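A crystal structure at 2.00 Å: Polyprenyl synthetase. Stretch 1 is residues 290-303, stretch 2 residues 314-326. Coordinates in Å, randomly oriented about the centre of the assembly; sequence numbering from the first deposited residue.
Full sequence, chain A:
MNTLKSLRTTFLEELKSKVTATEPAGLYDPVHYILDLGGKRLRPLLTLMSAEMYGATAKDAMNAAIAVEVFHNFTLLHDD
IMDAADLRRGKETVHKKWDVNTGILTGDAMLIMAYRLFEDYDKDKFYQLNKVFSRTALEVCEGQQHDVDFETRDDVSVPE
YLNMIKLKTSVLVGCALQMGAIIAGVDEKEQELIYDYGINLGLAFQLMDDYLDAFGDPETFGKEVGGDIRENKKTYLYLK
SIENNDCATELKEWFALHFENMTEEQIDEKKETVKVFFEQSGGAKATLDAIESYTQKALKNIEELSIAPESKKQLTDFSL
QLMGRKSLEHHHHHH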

# COMPACT_ATOMS: atom_id res chain seq x y z
N ALA A 290 -11.50 43.79 -6.51
CA ALA A 290 -11.60 43.56 -5.06
C ALA A 290 -10.24 43.88 -4.41
O ALA A 290 -10.24 44.43 -3.31
CB ALA A 290 -12.08 42.16 -4.79
N ILE A 291 -9.12 43.56 -5.06
CA ILE A 291 -7.76 43.85 -4.51
C ILE A 291 -7.58 45.37 -4.40
O ILE A 291 -7.06 45.86 -3.35
CB ILE A 291 -6.68 43.25 -5.40
CG1 ILE A 291 -6.72 41.71 -5.37
CG2 ILE A 291 -5.31 43.75 -4.99
CD1 ILE A 291 -5.96 41.09 -6.51
N GLU A 292 -7.95 46.06 -5.47
CA GLU A 292 -7.90 47.54 -5.60
C GLU A 292 -8.75 48.11 -4.46
O GLU A 292 -8.27 48.97 -3.71
CB GLU A 292 -8.42 47.96 -6.99
CG GLU A 292 -8.87 49.42 -7.11
CD GLU A 292 -7.79 50.47 -6.86
OE1 GLU A 292 -6.58 50.11 -6.80
OE2 GLU A 292 -8.15 51.65 -6.68
N SER A 293 -9.94 47.58 -4.28
CA SER A 293 -10.92 48.09 -3.31
C SER A 293 -10.38 47.92 -1.88
O SER A 293 -10.47 48.88 -1.08
CB SER A 293 -12.20 47.42 -3.54
OG SER A 293 -13.11 47.75 -2.51
N TYR A 294 -9.83 46.75 -1.55
CA TYR A 294 -9.25 46.53 -0.21
C TYR A 294 -8.02 47.42 -0.01
O TYR A 294 -7.79 47.86 1.09
CB TYR A 294 -8.98 45.05 0.07
CG TYR A 294 -10.22 44.30 0.47
CD1 TYR A 294 -10.81 44.50 1.70
CD2 TYR A 294 -10.82 43.41 -0.40
CE1 TYR A 294 -11.96 43.83 2.06
CE2 TYR A 294 -11.97 42.73 -0.05
CZ TYR A 294 -12.54 42.94 1.18
OH TYR A 294 -13.67 42.28 1.53
N THR A 295 -7.22 47.59 -1.06
CA THR A 295 -6.02 48.45 -0.95
C THR A 295 -6.44 49.88 -0.62
O THR A 295 -5.85 50.46 0.26
CB THR A 295 -5.17 48.40 -2.22
OG1 THR A 295 -4.86 47.04 -2.49
CG2 THR A 295 -3.89 49.19 -2.09
N GLN A 296 -7.48 50.38 -1.29
CA GLN A 296 -7.96 51.76 -1.04
C GLN A 296 -8.46 51.85 0.40
O GLN A 296 -8.07 52.79 1.09
CB GLN A 296 -9.03 52.15 -2.06
CG GLN A 296 -8.48 52.43 -3.45
CD GLN A 296 -7.29 53.36 -3.45
OE1 GLN A 296 -7.25 54.36 -2.76
NE2 GLN A 296 -6.29 53.03 -4.25
N LYS A 297 -9.19 50.84 0.87
CA LYS A 297 -9.71 50.84 2.25
C LYS A 297 -8.53 50.92 3.21
O LYS A 297 -8.62 51.66 4.18
CB LYS A 297 -10.49 49.54 2.51
CG LYS A 297 -11.81 49.41 1.76
CD LYS A 297 -12.66 48.30 2.30
CE LYS A 297 -14.05 48.25 1.70
NZ LYS A 297 -15.00 47.57 2.62
N ALA A 298 -7.45 50.20 2.91
CA ALA A 298 -6.23 50.21 3.75
C ALA A 298 -5.59 51.60 3.73
O ALA A 298 -5.13 52.03 4.77
CB ALA A 298 -5.27 49.16 3.26
N LEU A 299 -5.55 52.24 2.56
CA LEU A 299 -4.95 53.60 2.43
C LEU A 299 -5.75 54.61 3.26
O LEU A 299 -5.13 55.39 3.96
CB LEU A 299 -4.91 53.98 0.95
CG LEU A 299 -3.94 53.17 0.09
CD1 LEU A 299 -3.63 53.90 -1.19
CD2 LEU A 299 -2.67 52.86 0.84
N LYS A 300 -7.08 54.57 3.19
CA LYS A 300 -7.96 55.41 4.05
C LYS A 300 -7.71 55.10 5.52
O LYS A 300 -7.67 56.08 6.32
CB LYS A 300 -9.44 55.31 3.68
CG LYS A 300 -9.68 55.90 2.31
CD LYS A 300 -11.11 56.00 1.83
CE LYS A 300 -11.15 56.20 0.32
NZ LYS A 300 -12.46 56.71 -0.14
N ASN A 301 -7.53 53.84 5.90
CA ASN A 301 -7.21 53.53 7.32
C ASN A 301 -5.91 54.28 7.68
O ASN A 301 -5.78 54.76 8.82
CB ASN A 301 -7.02 52.03 7.63
CG ASN A 301 -8.19 51.12 7.32
OD1 ASN A 301 -9.36 51.44 7.49
ND2 ASN A 301 -7.88 49.93 6.88
N ILE A 302 -4.92 54.30 6.78
CA ILE A 302 -3.61 54.93 7.11
C ILE A 302 -3.83 56.43 7.40
O ILE A 302 -3.28 56.92 8.39
CB ILE A 302 -2.54 54.69 6.03
CG1 ILE A 302 -2.20 53.21 5.90
CG2 ILE A 302 -1.28 55.50 6.31
CD1 ILE A 302 -1.41 52.87 4.62
N GLU A 303 -4.68 57.09 6.61
CA GLU A 303 -4.96 58.53 6.72
C GLU A 303 -5.49 58.81 8.14
O GLU A 303 -5.26 59.90 8.61
CB GLU A 303 -5.97 59.01 5.68
CG GLU A 303 -5.40 59.23 4.29
CD GLU A 303 -6.40 59.20 3.13
OE1 GLU A 303 -7.63 59.40 3.36
OE2 GLU A 303 -5.95 58.95 1.97
N GLN A 314 5.29 56.58 4.39
CA GLN A 314 6.10 55.34 4.40
C GLN A 314 5.13 54.15 4.33
O GLN A 314 5.31 53.29 3.47
CB GLN A 314 7.06 55.31 5.58
CG GLN A 314 8.29 56.15 5.29
CD GLN A 314 9.13 56.44 6.52
OE1 GLN A 314 9.41 55.54 7.31
NE2 GLN A 314 9.54 57.69 6.66
N LEU A 315 4.08 54.15 5.15
CA LEU A 315 3.13 53.02 5.25
C LEU A 315 2.36 52.93 3.94
O LEU A 315 2.01 51.82 3.56
CB LEU A 315 2.17 53.26 6.40
CG LEU A 315 1.76 52.04 7.21
CD1 LEU A 315 2.98 51.24 7.64
CD2 LEU A 315 0.95 52.49 8.43
N THR A 316 2.04 54.08 3.33
CA THR A 316 1.21 54.12 2.11
C THR A 316 2.03 53.49 0.98
O THR A 316 1.48 52.67 0.24
CB THR A 316 0.73 55.53 1.76
OG1 THR A 316 -0.27 55.93 2.69
CG2 THR A 316 0.11 55.62 0.38
N ASP A 317 3.30 53.84 0.90
CA ASP A 317 4.25 53.32 -0.10
C ASP A 317 4.47 51.83 0.15
O ASP A 317 4.65 51.10 -0.82
CB ASP A 317 5.62 54.01 -0.03
CG ASP A 317 5.57 55.43 -0.60
OD1 ASP A 317 4.51 55.77 -1.26
OD2 ASP A 317 6.57 56.20 -0.37
N PHE A 318 4.61 51.42 1.40
CA PHE A 318 4.86 50.00 1.73
C PHE A 318 3.66 49.15 1.26
O PHE A 318 3.85 48.14 0.63
CB PHE A 318 5.16 49.84 3.21
CG PHE A 318 4.98 48.44 3.70
CD1 PHE A 318 3.74 48.00 4.12
CD2 PHE A 318 6.06 47.57 3.78
CE1 PHE A 318 3.59 46.72 4.60
CE2 PHE A 318 5.88 46.28 4.22
CZ PHE A 318 4.65 45.86 4.63
N SER A 319 2.45 49.65 1.47
CA SER A 319 1.18 49.00 1.10
C SER A 319 1.12 48.88 -0.42
O SER A 319 0.74 47.81 -0.91
CB SER A 319 0.00 49.76 1.64
OG SER A 319 0.04 49.79 3.05
N LEU A 320 1.45 49.94 -1.14
CA LEU A 320 1.42 49.90 -2.62
C LEU A 320 2.53 48.94 -3.10
O LEU A 320 2.20 48.07 -3.86
CB LEU A 320 1.51 51.32 -3.17
CG LEU A 320 0.31 52.23 -2.87
CD1 LEU A 320 0.63 53.67 -3.23
CD2 LEU A 320 -0.94 51.79 -3.58
N GLN A 321 3.73 49.01 -2.55
CA GLN A 321 4.79 48.09 -3.01
C GLN A 321 4.38 46.63 -2.76
O GLN A 321 4.63 45.81 -3.63
CB GLN A 321 6.09 48.41 -2.27
CG GLN A 321 7.26 47.54 -2.69
CD GLN A 321 8.38 47.53 -1.68
OE1 GLN A 321 8.96 48.56 -1.35
NE2 GLN A 321 8.70 46.34 -1.17
N LEU A 322 3.72 46.34 -1.64
CA LEU A 322 3.35 44.95 -1.25
C LEU A 322 2.41 44.39 -2.31
O LEU A 322 2.57 43.23 -2.67
CB LEU A 322 2.67 44.94 0.12
CG LEU A 322 2.32 43.56 0.68
CD1 LEU A 322 3.57 42.75 1.00
CD2 LEU A 322 1.44 43.68 1.91
N MET A 323 1.54 45.24 -2.85
CA MET A 323 0.47 44.87 -3.81
C MET A 323 0.98 44.95 -5.25
O MET A 323 0.16 45.03 -6.16
CB MET A 323 -0.73 45.80 -3.63
CG MET A 323 -1.98 45.11 -3.14
SD MET A 323 -1.73 43.96 -1.79
CE MET A 323 -1.61 45.08 -0.41
N GLY A 324 2.30 44.95 -5.42
CA GLY A 324 3.00 45.04 -6.71
C GLY A 324 2.67 46.29 -7.54
O GLY A 324 2.77 46.19 -8.77
N ARG A 325 2.30 47.41 -6.90
CA ARG A 325 2.10 48.75 -7.52
C ARG A 325 3.31 49.66 -7.21
O ARG A 325 4.26 49.22 -6.52
CB ARG A 325 0.77 49.38 -7.04
CG ARG A 325 -0.48 48.65 -7.50
CD ARG A 325 -1.73 49.03 -6.71
NE ARG A 325 -2.20 50.41 -6.93
CZ ARG A 325 -3.35 50.96 -6.47
NH1 ARG A 325 -4.22 50.27 -5.74
NH2 ARG A 325 -3.63 52.22 -6.74
N LYS A 326 3.29 50.89 -7.73
CA LYS A 326 4.46 51.78 -7.52
C LYS A 326 4.05 52.98 -6.66
O LYS A 326 2.85 53.28 -6.59
CB LYS A 326 5.12 52.17 -8.85
CG LYS A 326 6.60 52.51 -8.73
CD LYS A 326 7.38 52.28 -10.01
CE LYS A 326 7.58 50.82 -10.33
NZ LYS A 326 8.54 50.63 -11.44
O HOH W 1 -3.78 47.15 -5.15

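At the centre of the contact, Leu299 reaches across to the second helix: its CD2 lies 3.9 Å from CG2 of Thr316, and its CD1 lies 4.2 Å from CD2 of Leu320. Although its CA-to-CB bond points sideways, leucine suits this place because its branched apolar end comes nearer the other helix and its two methyls meet Thr316 and Leu320. Ile302 lies one turn further along, its CD1 4.0 Å from CB of Leu315, while towards the other end CG2 of Ile291 packs 4.0 Å from CG of Met323.

The two helices that carry these side chains run nearly antiparallel, at 168°, with their axes 9.9 Å apart at closest approach. The backbones come nearest at two places: the CA atoms of Leu299 and Thr316 are 6.2 Å apart, and those of Thr295 and Ser319 7.5 Å apart. The hydroxyls of Thr295 and Ser319 are buried and need partners, and each donates to a carbonyl of its own helix. Thr295 OG1 donates to Ile291 O at 2.6 Å, and Ser319 OG to Leu315 O at 2.9 Å, so each residue can sit among apolar neighbours. No direct hydrogen bond joins the stretches.

The second helix gives way to a turn at Met323, and Gly324 follows with a positive phi of 58°, a conformation glycine adopts readily. The chain then brings Arg325 back against the first helix, where its long side chain spans to Glu292. NH1 of Arg325 and OE1 of Glu292 form a salt bridge at 2.6 Å, joining opposite charges at the polar edge. Gln296 supports the acid through a weak hydrogen bond, NE2 to OE2 of Glu292 at 3.4 Å. Finally, a water donates to Thr295 OG1 (2.9 Å from the water O) and accepts from Arg325 NH1 (3.2 Å from the same O), bridging the two stretches. Arg325 is poorly ordered, however, so its contacts are less sharply defined than the apolar centre.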